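Local coordinates for erythromycin dehydratase (Saccharopolyspora erythraea, PDB 3EL6), which probably catalyses the removal of water from beta-hydroxyacyl intermediates, as a dehydratase domain of the modular polyketide synthase that builds the erythromycin macrolide core, at residues Leu101-Pro106 with Phe252-Val257; Arg128-Val133 with His150-Leu155. All blocks are in the same frame, centred on the assembly; numbering follows the deposited sequence.

In the fold
From the N terminus the chain begins the first half of the double hotdog fold, lays down helix 79-93, and then enters strand 97-103, the first partner in contact 1. It runs on through strand 114-123 into strand 129-137, turns, and returns as strand 148-156; contact 2 closes this short hairpin. Only much later does strand 251-259 come back to residues 101-103, so contact 1 closes a loop of 145 residues within which contact 2 is nested. Strand 97-103 is shared ground, lying between strands 148-156 and 251-259. Just past its end Gln-104 N and Arg-105 O both meet His-150, in probable hydrogen bonds to its O and ND1 atoms, respectively. By pairing strand 97-103 with strand 251-259, contact 1 joins the two hotdog halves.

Contact 1. Residues Leu101-Pro106 with Phe252-Val257; sequences LVLQRP and FAWNTV
Leu-103 and Trp-254 both start with CG opposite the carbonyl carbon and beside the backbone N (chi1 -58° and -68°), and these turns bring a methyl group to the edge of the indole. Leu-103 CD1 approaches near the plane of the ring, 3.7 Å from Trp-254 NE1, so the leucine meets the pyrrole rim and not a face. The two side chains sit diagonally across an antiparallel strand pair. Beneath them the backbones are clamped by a hydrogen-bonded pair, Leu-101 with Trp-254, in which Leu-101 N gives to Trp-254 O at 2.9 Å and Trp-254 N to Leu-101 O at 2.8 Å. One step along, Leu-103 N binds Phe-252 O at 2.8 Å. Between these bonds Val-102 and Ala-253 form the non-hydrogen-bonded pair and point to the other face. There Val-102 CG1 comes obliquely to Phe-252 CE1 at 4.2 Å, while Ala-253 CB lies over the centre of the phenyl ring, 4.0 Å above its plane. Phe-252 and Ala-253 both oppose Val-298 in a classic beta bulge, and Arg-300 makes a cation-pi contact with the ring. The pair is the seam of the double hotdog: strand 148-156 flanks it on the other edge of strand 97-103, bonded through Val-102 to Thr-152, and strand 290-299 lies beyond Phe-252, while Trp-254 touches both central helices, Val-83 of helix 79-93 and Leu-230 and Ala-234 of helix 227-235.

Contact 2. Residues Arg128-Val133 with His150-Leu155; sequences RRTIDV and HATGTL
Ile-131 and Leu-155 meet on the inner face of an antiparallel beta hairpin in the first hotdog half, where the packing is tight. Ile-131 CG2 lies 4.1 Å from Leu-155 CG and 3.6 Å from Gly-153 C, resting on the glycine backbone. Farther along, Val-133 CB packs against Ala-151 CB at 4.0 Å. Helix 79-93 closes over this face, with Ala-86 and Ala-89 against Ile-131 and Val-93 against Leu-155. A classic beta bulge marks one end: His-150 N and Ala-151 N both bind Val-133 O.

The other face is looser and polar. A water bridges Thr-130 OG1, at 2.8 Å, and Thr-154 OG1, at 2.6 Å, with only a weak bond to Gly-153 O. That carbonyl takes its main bond from Ile-131 N, which lies well above its plane, 50° out. Arg-128 adds an aliphatic brush, its CB 3.9 Å from Thr-154 CG2. The Asp-132 and Thr-152 side chains run alongside each other; with Thr-152 OG1 opposite its backbone N (chi1 -172°), the hydroxyl donates to Asp-132 OD1 at 2.7 Å.

Contact 1. Residues Leu101-Pro106 with Phe252-Val257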
loop_
_atom_site.group_PDB
_atom_site.type_symbol
_atom_site.label_atom_id
_atom_site.label_comp_id
_atom_site.label_asym_id
_atom_site.label_seq_id
_atom_site.Cartn_x
_atom_site.Cartn_y
_atom_site.Cartn_z
ATOM N N LEU A 101 11.211 17.503 -3.840
ATOM C CA LEU A 101 11.707 16.341 -3.053
ATOM C C LEU A 101 12.798 16.826 -2.159
ATOM O O LEU A 101 13.792 17.457 -2.634
ATOM C CB LEU A 101 12.189 15.216 -3.989
ATOM C CG LEU A 101 12.463 13.923 -3.193
ATOM C CD1 LEU A 101 11.132 13.262 -2.814
ATOM C CD2 LEU A 101 13.326 13.013 -4.048
ATOM N N VAL A 102 12.622 16.601 -0.852
ATOM C CA VAL A 102 13.601 17.037 0.127
ATOM C C VAL A 102 14.271 15.789 0.670
ATOM O O VAL A 102 13.598 14.840 1.129
ATOM C CB VAL A 102 12.923 17.812 1.259
ATOM C CG1 VAL A 102 13.959 18.234 2.295
ATOM C CG2 VAL A 102 12.249 19.020 0.669
ATOM N N LEU A 103 15.583 15.754 0.550
ATOM C CA LEU A 103 16.338 14.611 0.951
ATOM C C LEU A 103 16.790 14.757 2.397
ATOM O O LEU A 103 17.407 15.748 2.782
ATOM C CB LEU A 103 17.529 14.470 -0.004
ATOM C CG LEU A 103 17.073 14.328 -1.482
ATOM C CD1 LEU A 103 18.156 14.704 -2.472
ATOM C CD2 LEU A 103 16.598 12.918 -1.788
ATOM N N GLN A 104 16.522 13.760 3.203
ATOM C CA GLN A 104 17.070 13.765 4.534
ATOM C C GLN A 104 18.403 13.027 4.461
ATOM O O GLN A 104 19.070 12.974 3.415
ATOM C CB GLN A 104 16.051 13.128 5.512
ATOM C CG GLN A 104 14.907 14.124 5.919
ATOM C CD GLN A 104 13.587 14.088 5.050
ATOM O OE1 GLN A 104 13.225 15.087 4.410
ATOM N NE2 GLN A 104 12.854 12.966 5.090
ATOM N N ARG A 105 18.809 12.462 5.569
ATOM C CA ARG A 105 19.935 11.567 5.604
ATOM C C ARG A 105 20.123 10.740 4.337
ATOM O O ARG A 105 19.201 10.044 3.877
ATOM C CB ARG A 105 19.705 10.621 6.756
ATOM C CG ARG A 105 18.222 10.490 7.048
ATOM C CD ARG A 105 18.035 10.225 8.499
ATOM N NE ARG A 105 18.641 8.937 8.811
ATOM C CZ ARG A 105 18.093 7.804 8.408
ATOM N NH1 ARG A 105 18.670 6.642 8.708
ATOM N NH2 ARG A 105 16.954 7.866 7.701
ATOM N N PRO A 106 21.319 10.822 3.762
ATOM C CA PRO A 106 21.669 9.932 2.667
ATOM C C PRO A 106 21.617 8.505 3.157
ATOM O O PRO A 106 21.719 8.248 4.347
ATOM C CB PRO A 106 23.102 10.347 2.298
ATOM C CG PRO A 106 23.561 11.134 3.458
ATOM C CD PRO A 106 22.338 11.844 3.971
ATOM N N PHE A 252 20.337 18.768 -1.633
ATOM C CA PHE A 252 19.414 18.283 -0.629
ATOM C C PHE A 252 17.919 18.572 -0.943
ATOM O O PHE A 252 17.050 17.948 -0.350
ATOM C CB PHE A 252 19.815 18.784 0.765
ATOM C CG PHE A 252 19.061 19.958 1.204
ATOM C CD1 PHE A 252 17.970 19.817 2.042
ATOM C CD2 PHE A 252 19.421 21.217 0.783
ATOM C CE1 PHE A 252 17.253 20.914 2.438
ATOM C CE2 PHE A 252 18.697 22.328 1.187
ATOM C CZ PHE A 252 17.602 22.160 1.996
ATOM N N ALA A 253 17.627 19.467 -1.889
ATOM C CA ALA A 253 16.231 19.742 -2.221
ATOM C C ALA A 253 16.141 19.938 -3.706
ATOM O O ALA A 253 16.923 20.741 -4.270
ATOM C CB ALA A 253 15.757 21.027 -1.505
ATOM N N TRP A 254 15.234 19.210 -4.354
ATOM C CA TRP A 254 15.017 19.373 -5.769
ATOM C C TRP A 254 13.620 19.945 -5.951
ATOM O O TRP A 254 12.650 19.382 -5.436
ATOM C CB TRP A 254 15.051 18.018 -6.459
ATOM C CG TRP A 254 16.432 17.326 -6.480
ATOM C CD1 TRP A 254 17.104 16.801 -5.414
ATOM C CD2 TRP A 254 17.206 17.018 -7.646
ATOM N NE1 TRP A 254 18.276 16.197 -5.857
ATOM C CE2 TRP A 254 18.353 16.318 -7.219
ATOM C CE3 TRP A 254 17.030 17.245 -8.992
ATOM C CZ2 TRP A 254 19.339 15.876 -8.106
ATOM C CZ3 TRP A 254 18.030 16.790 -9.898
ATOM C CH2 TRP A 254 19.157 16.122 -9.434
ATOM N N ASN A 255 13.512 21.046 -6.700
ATOM C CA ASN A 255 12.260 21.822 -6.810
ATOM C C ASN A 255 11.802 21.870 -8.243
ATOM O O ASN A 255 12.553 22.316 -9.129
ATOM C CB ASN A 255 12.458 23.277 -6.286
ATOM C CG ASN A 255 12.820 23.325 -4.823
ATOM O OD1 ASN A 255 13.918 23.756 -4.440
ATOM N ND2 ASN A 255 11.922 22.881 -3.992
ATOM N N THR A 256 10.602 21.355 -8.487
ATOM C CA THR A 256 9.992 21.256 -9.752
ATOM C C THR A 256 10.856 20.556 -10.791
ATOM O O THR A 256 11.438 21.195 -11.678
ATOM C CB THR A 256 9.429 22.613 -10.283
ATOM O OG1 THR A 256 8.631 23.224 -9.259
ATOM C CG2 THR A 256 8.550 22.362 -11.502
ATOM N N VAL A 257 10.847 19.222 -10.712
ATOM C CA VAL A 257 11.594 18.414 -11.651
ATOM C C VAL A 257 10.631 17.922 -12.659
ATOM O O VAL A 257 9.658 17.209 -12.318
ATOM C CB VAL A 257 12.276 17.170 -10.933
ATOM C CG1 VAL A 257 13.127 16.449 -11.984
ATOM C CG2 VAL A 257 13.088 17.704 -9.752
#

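Contact 2. Residues Arg128-Val133 with His150-Leu155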
loop_
_atom_site.group_PDB
_atom_site.type_symbol
_atom_site.label_atom_id
_atom_site.label_comp_id
_atom_site.label_asym_id
_atom_site.label_seq_id
_atom_site.Cartn_x
_atom_site.Cartn_y
_atom_site.Cartn_z
ATOM N N ARG A 128 -2.611 17.272 -6.190
ATOM C CA ARG A 128 -1.231 16.870 -5.872
ATOM C C ARG A 128 -1.230 15.757 -4.822
ATOM O O ARG A 128 -2.218 15.603 -4.058
ATOM C CB ARG A 128 -0.420 18.077 -5.357
ATOM C CG ARG A 128 -0.257 19.122 -6.492
ATOM C CD ARG A 128 0.493 20.300 -5.989
ATOM N NE ARG A 128 -0.273 20.849 -4.900
ATOM C CZ ARG A 128 -0.168 22.094 -4.472
ATOM N NH1 ARG A 128 0.707 22.917 -5.069
ATOM N NH2 ARG A 128 -0.940 22.512 -3.456
ATOM N N ARG A 129 -0.143 14.975 -4.789
ATOM C CA ARG A 129 -0.033 13.946 -3.774
ATOM C C ARG A 129 1.318 14.004 -3.066
ATOM O O ARG A 129 2.336 14.392 -3.674
ATOM C CB ARG A 129 -0.181 12.546 -4.388
ATOM C CG ARG A 129 -1.446 12.297 -5.188
ATOM C CD ARG A 129 -1.448 10.878 -5.810
ATOM N NE ARG A 129 -2.609 10.673 -6.651
ATOM C CZ ARG A 129 -3.744 10.116 -6.213
ATOM N NH1 ARG A 129 -3.868 9.667 -4.949
ATOM N NH2 ARG A 129 -4.774 9.993 -7.026
ATOM N N THR A 130 1.340 13.596 -1.794
ATOM C CA THR A 130 2.589 13.441 -1.073
ATOM C C THR A 130 3.256 12.134 -1.421
ATOM O O THR A 130 2.603 11.080 -1.560
ATOM C CB THR A 130 2.355 13.564 0.460
ATOM O OG1 THR A 130 1.880 14.886 0.748
ATOM C CG2 THR A 130 3.670 13.283 1.203
ATOM N N ILE A 131 4.578 12.159 -1.535
ATOM C CA ILE A 131 5.295 10.913 -1.681
ATOM C C ILE A 131 6.352 10.842 -0.543
ATOM O O ILE A 131 7.033 11.816 -0.227
ATOM C CB ILE A 131 6.008 10.821 -3.095
ATOM C CG1 ILE A 131 6.834 9.533 -3.215
ATOM C CG2 ILE A 131 6.840 12.091 -3.311
ATOM C CD1 ILE A 131 7.159 9.145 -4.670
ATOM N N ASP A 132 6.437 9.692 0.088
ATOM C CA ASP A 132 7.431 9.461 1.145
ATOM C C ASP A 132 8.369 8.387 0.703
ATOM O O ASP A 132 7.967 7.401 0.055
ATOM C CB ASP A 132 6.741 9.040 2.456
ATOM C CG ASP A 132 5.965 10.179 3.086
ATOM O OD1 ASP A 132 6.500 11.321 3.213
ATOM O OD2 ASP A 132 4.777 9.962 3.417
ATOM N N VAL A 133 9.648 8.515 1.063
ATOM C CA VAL A 133 10.549 7.454 0.685
ATOM C C VAL A 133 11.265 6.919 1.913
ATOM O O VAL A 133 11.885 7.695 2.628
ATOM C CB VAL A 133 11.619 7.947 -0.357
ATOM C CG1 VAL A 133 12.451 6.743 -0.843
ATOM C CG2 VAL A 133 10.883 8.682 -1.527
ATOM N N HIS A 150 13.894 8.631 4.372
ATOM C CA HIS A 150 15.044 9.315 3.751
ATOM C C HIS A 150 14.656 10.519 2.893
ATOM O O HIS A 150 15.488 11.425 2.688
ATOM C CB HIS A 150 15.898 8.351 2.930
ATOM C CG HIS A 150 16.740 7.471 3.800
ATOM N ND1 HIS A 150 17.998 7.837 4.228
ATOM C CD2 HIS A 150 16.471 6.273 4.374
ATOM C CE1 HIS A 150 18.471 6.894 5.037
ATOM N NE2 HIS A 150 17.565 5.934 5.140
ATOM N N ALA A 151 13.409 10.545 2.407
ATOM C CA ALA A 151 12.978 11.697 1.584
ATOM C C ALA A 151 11.470 11.857 1.679
ATOM O O ALA A 151 10.768 10.887 1.932
ATOM C CB ALA A 151 13.363 11.488 0.147
ATOM N N THR A 152 10.997 13.050 1.346
ATOM C CA THR A 152 9.576 13.292 1.230
ATOM C C THR A 152 9.368 14.428 0.245
ATOM O O THR A 152 10.225 15.322 0.109
ATOM C CB THR A 152 8.945 13.673 2.596
ATOM O OG1 THR A 152 7.518 13.712 2.448
ATOM C CG2 THR A 152 9.428 15.039 3.043
ATOM N N GLY A 153 8.259 14.398 -0.463
ATOM C CA GLY A 153 8.007 15.452 -1.448
ATOM C C GLY A 153 6.571 15.426 -1.929
ATOM O O GLY A 153 5.681 14.857 -1.253
ATOM N N THR A 154 6.359 15.993 -3.111
ATOM C CA THR A 154 5.035 16.213 -3.663
ATOM C C THR A 154 5.074 15.946 -5.155
ATOM O O THR A 154 6.015 16.396 -5.836
ATOM C CB THR A 154 4.622 17.704 -3.390
ATOM O OG1 THR A 154 4.589 17.929 -1.968
ATOM C CG2 THR A 154 3.242 18.044 -4.024
ATOM N N LEU A 155 4.095 15.188 -5.660
ATOM C CA LEU A 155 3.968 14.867 -7.064
ATOM C C LEU A 155 2.873 15.753 -7.606
ATOM O O LEU A 155 1.827 15.981 -6.921
ATOM C CB LEU A 155 3.498 13.396 -7.260
ATOM C CG LEU A 155 4.570 12.377 -6.710
ATOM C CD1 LEU A 155 3.906 11.008 -6.849
ATOM C CD2 LEU A 155 5.845 12.517 -7.619
HETATM O O HOH W 1 3.615 16.969 0.265
#